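Local coordinates for protein putative branched-chain amino acid ABC transporter (Rhodospirillum rubrum ATCC 11170, PDB 3HUT) that probably captures branched-chain or related amino acids outside the cytoplasm as the solute-binding component of an ABC transporter, at residues Leu11-Asn17 with Tyr50-Asp55. Coordinates in Å, arbitrary orientation, origin at the centre of the assembly. Residues are numbered along the deposited sequence.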
loop_
_atom_site.group_PDB
_atom_site.type_symbol
_atom_site.label_atom_id
_atom_site.label_comp_id
_atom_site.label_asym_id
_atom_site.label_seq_id
_atom_site.Cartn_x
_atom_site.Cartn_y
_atom_site.Cartn_z
ATOM N N LEU A 11 -2.969 12.537 -12.170
ATOM C CA LEU A 11 -1.920 12.465 -11.160
ATOM C C LEU A 11 -1.246 13.824 -10.980
ATOM O O LEU A 11 -1.285 14.676 -11.872
ATOM C CB LEU A 11 -0.871 11.415 -11.554
ATOM C CG LEU A 11 -0.452 11.273 -13.024
ATOM C CD1 LEU A 11 -0.265 12.627 -13.673
ATOM C CD2 LEU A 11 0.828 10.458 -13.109
ATOM N N PRO A 12 -0.623 14.043 -9.816
ATOM C CA PRO A 12 0.054 15.313 -9.535
ATOM C C PRO A 12 1.452 15.445 -10.135
ATOM O O PRO A 12 2.376 14.744 -9.729
ATOM C CB PRO A 12 0.061 15.358 -8.010
ATOM C CG PRO A 12 0.218 13.916 -7.638
ATOM C CD PRO A 12 -0.718 13.211 -8.602
ATOM N N LEU A 13 1.596 16.352 -11.102
ATOM C CA LEU A 13 2.882 16.601 -11.748
ATOM C C LEU A 13 3.404 17.986 -11.376
ATOM O O LEU A 13 4.503 18.379 -11.763
ATOM C CB LEU A 13 2.761 16.471 -13.264
ATOM C CG LEU A 13 2.461 15.041 -13.730
ATOM C CD1 LEU A 13 2.326 15.005 -15.243
ATOM C CD2 LEU A 13 3.580 14.101 -13.260
ATOM N N THR A 14 2.595 18.729 -10.633
ATOM C CA THR A 14 2.991 20.045 -10.170
ATOM C C THR A 14 2.466 20.149 -8.747
ATOM O O THR A 14 1.484 19.496 -8.393
ATOM C CB THR A 14 2.423 21.189 -11.074
ATOM O OG1 THR A 14 1.000 21.109 -11.147
ATOM C CG2 THR A 14 2.997 21.085 -12.475
ATOM N N GLY A 15 3.139 20.936 -7.918
ATOM C CA GLY A 15 2.697 21.069 -6.546
ATOM C C GLY A 15 3.566 20.291 -5.584
ATOM O O GLY A 15 4.531 19.635 -5.984
ATOM N N ALA A 16 3.209 20.351 -4.308
ATOM C CA ALA A 16 3.968 19.684 -3.260
ATOM C C ALA A 16 4.128 18.181 -3.457
ATOM O O ALA A 16 5.093 17.593 -2.982
ATOM C CB ALA A 16 3.320 19.957 -1.908
ATOM N N ASN A 17 3.186 17.564 -4.162
ATOM C CA ASN A 17 3.217 16.120 -4.375
ATOM C C ASN A 17 3.582 15.677 -5.789
ATOM O O ASN A 17 3.270 14.556 -6.192
ATOM C CB ASN A 17 1.856 15.533 -3.980
ATOM C CG ASN A 17 1.661 15.486 -2.477
ATOM O OD1 ASN A 17 0.546 15.637 -1.971
ATOM N ND2 ASN A 17 2.747 15.258 -1.753
ATOM N N TYR A 50 -2.576 11.296 -19.845
ATOM C CA TYR A 50 -2.280 11.848 -18.528
ATOM C C TYR A 50 -2.849 13.250 -18.361
ATOM O O TYR A 50 -2.988 13.995 -19.329
ATOM C CB TYR A 50 -0.768 11.918 -18.323
ATOM C CG TYR A 50 -0.088 10.575 -18.300
ATOM C CD1 TYR A 50 -0.029 9.825 -17.128
ATOM C CD2 TYR A 50 0.494 10.052 -19.452
ATOM C CE1 TYR A 50 0.598 8.583 -17.104
ATOM C CE2 TYR A 50 1.123 8.807 -19.441
ATOM C CZ TYR A 50 1.171 8.080 -18.258
ATOM O OH TYR A 50 1.813 6.861 -18.228
ATOM N N ALA A 51 -3.167 13.603 -17.121
ATOM C CA ALA A 51 -3.689 14.931 -16.806
ATOM C C ALA A 51 -3.127 15.352 -15.451
ATOM O O ALA A 51 -3.228 14.606 -14.471
ATOM C CB ALA A 51 -5.215 14.910 -16.766
ATOM N N ASP A 52 -2.525 16.537 -15.404
ATOM C CA ASP A 52 -1.946 17.061 -14.168
ATOM C C ASP A 52 -3.039 17.565 -13.226
ATOM O O ASP A 52 -3.615 18.630 -13.440
ATOM C CB ASP A 52 -0.972 18.201 -14.493
ATOM C CG ASP A 52 -0.264 18.745 -13.261
ATOM O OD1 ASP A 52 -0.472 18.215 -12.146
ATOM O OD2 ASP A 52 0.510 19.710 -13.416
ATOM N N SER A 53 -3.319 16.797 -12.180
ATOM C CA SER A 53 -4.344 17.172 -11.216
ATOM C C SER A 53 -3.842 18.190 -10.189
ATOM O O SER A 53 -4.640 18.820 -9.494
ATOM C CB SER A 53 -4.835 15.936 -10.468
ATOM O OG SER A 53 -3.843 15.492 -9.555
ATOM N N ARG A 54 -2.522 18.330 -10.088
ATOM C CA ARG A 54 -1.897 19.249 -9.135
ATOM C C ARG A 54 -2.287 18.911 -7.697
ATOM O O ARG A 54 -2.080 19.715 -6.786
ATOM C CB ARG A 54 -2.305 20.696 -9.432
ATOM C CG ARG A 54 -2.008 21.158 -10.846
ATOM C CD ARG A 54 -1.775 22.662 -10.882
ATOM N NE ARG A 54 -2.879 23.410 -10.287
ATOM C CZ ARG A 54 -4.069 23.559 -10.854
ATOM N NH1 ARG A 54 -4.308 23.010 -12.037
ATOM N NH2 ARG A 54 -5.016 24.256 -10.241
ATOM N N ASP A 55 -2.830 17.714 -7.498
ATOM C CA ASP A 55 -3.288 17.280 -6.180
ATOM C C ASP A 55 -4.273 18.320 -5.662
ATOM O O ASP A 55 -4.289 18.656 -4.477
ATOM C CB ASP A 55 -2.118 17.129 -5.202
ATOM C CG ASP A 55 -2.518 16.381 -3.936
ATOM O OD1 ASP A 55 -3.281 15.401 -4.058
ATOM O OD2 ASP A 55 -2.068 16.753 -2.829
#
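The C-terminal ends of two neighbouring parallel strands meet here, in the N-terminal Rossmann-like lobe of a periplasmic binding protein, illustrating how a parallel sheet hands over to its loops. Strand 46-52 lies at the sheet edge beside strand 5-11, and the last rungs bracket Leu11: its N donates to Ala51 O (3.1 Å), while Ser53 N donates to Leu11 O (3.0 Å). Beyond this pairing, side chains take over. The Asp52 carboxylate grips the loop leading to helix 18-37, with OD1 accepting from Leu13 N at 3.0 Å. The same OD1 closes an Asx turn by accepting from Arg54 N, so one oxygen ties the start of the 11-17 loop to the turn that ends strand 46-52. An ST turn follows, Asp55 N donating to Ser53 OG, which is also hydrogen-bonded to Asp79; the Asp55 carboxylate in turn hydrogen-bonds Ser81. Pro12 packs its CB 4.0 Å from Asp55 CB. The second carboxylate oxygen of Asp52 is used as well: Thr14 OG1 donates to Asp52 OD2 at 2.7 Å.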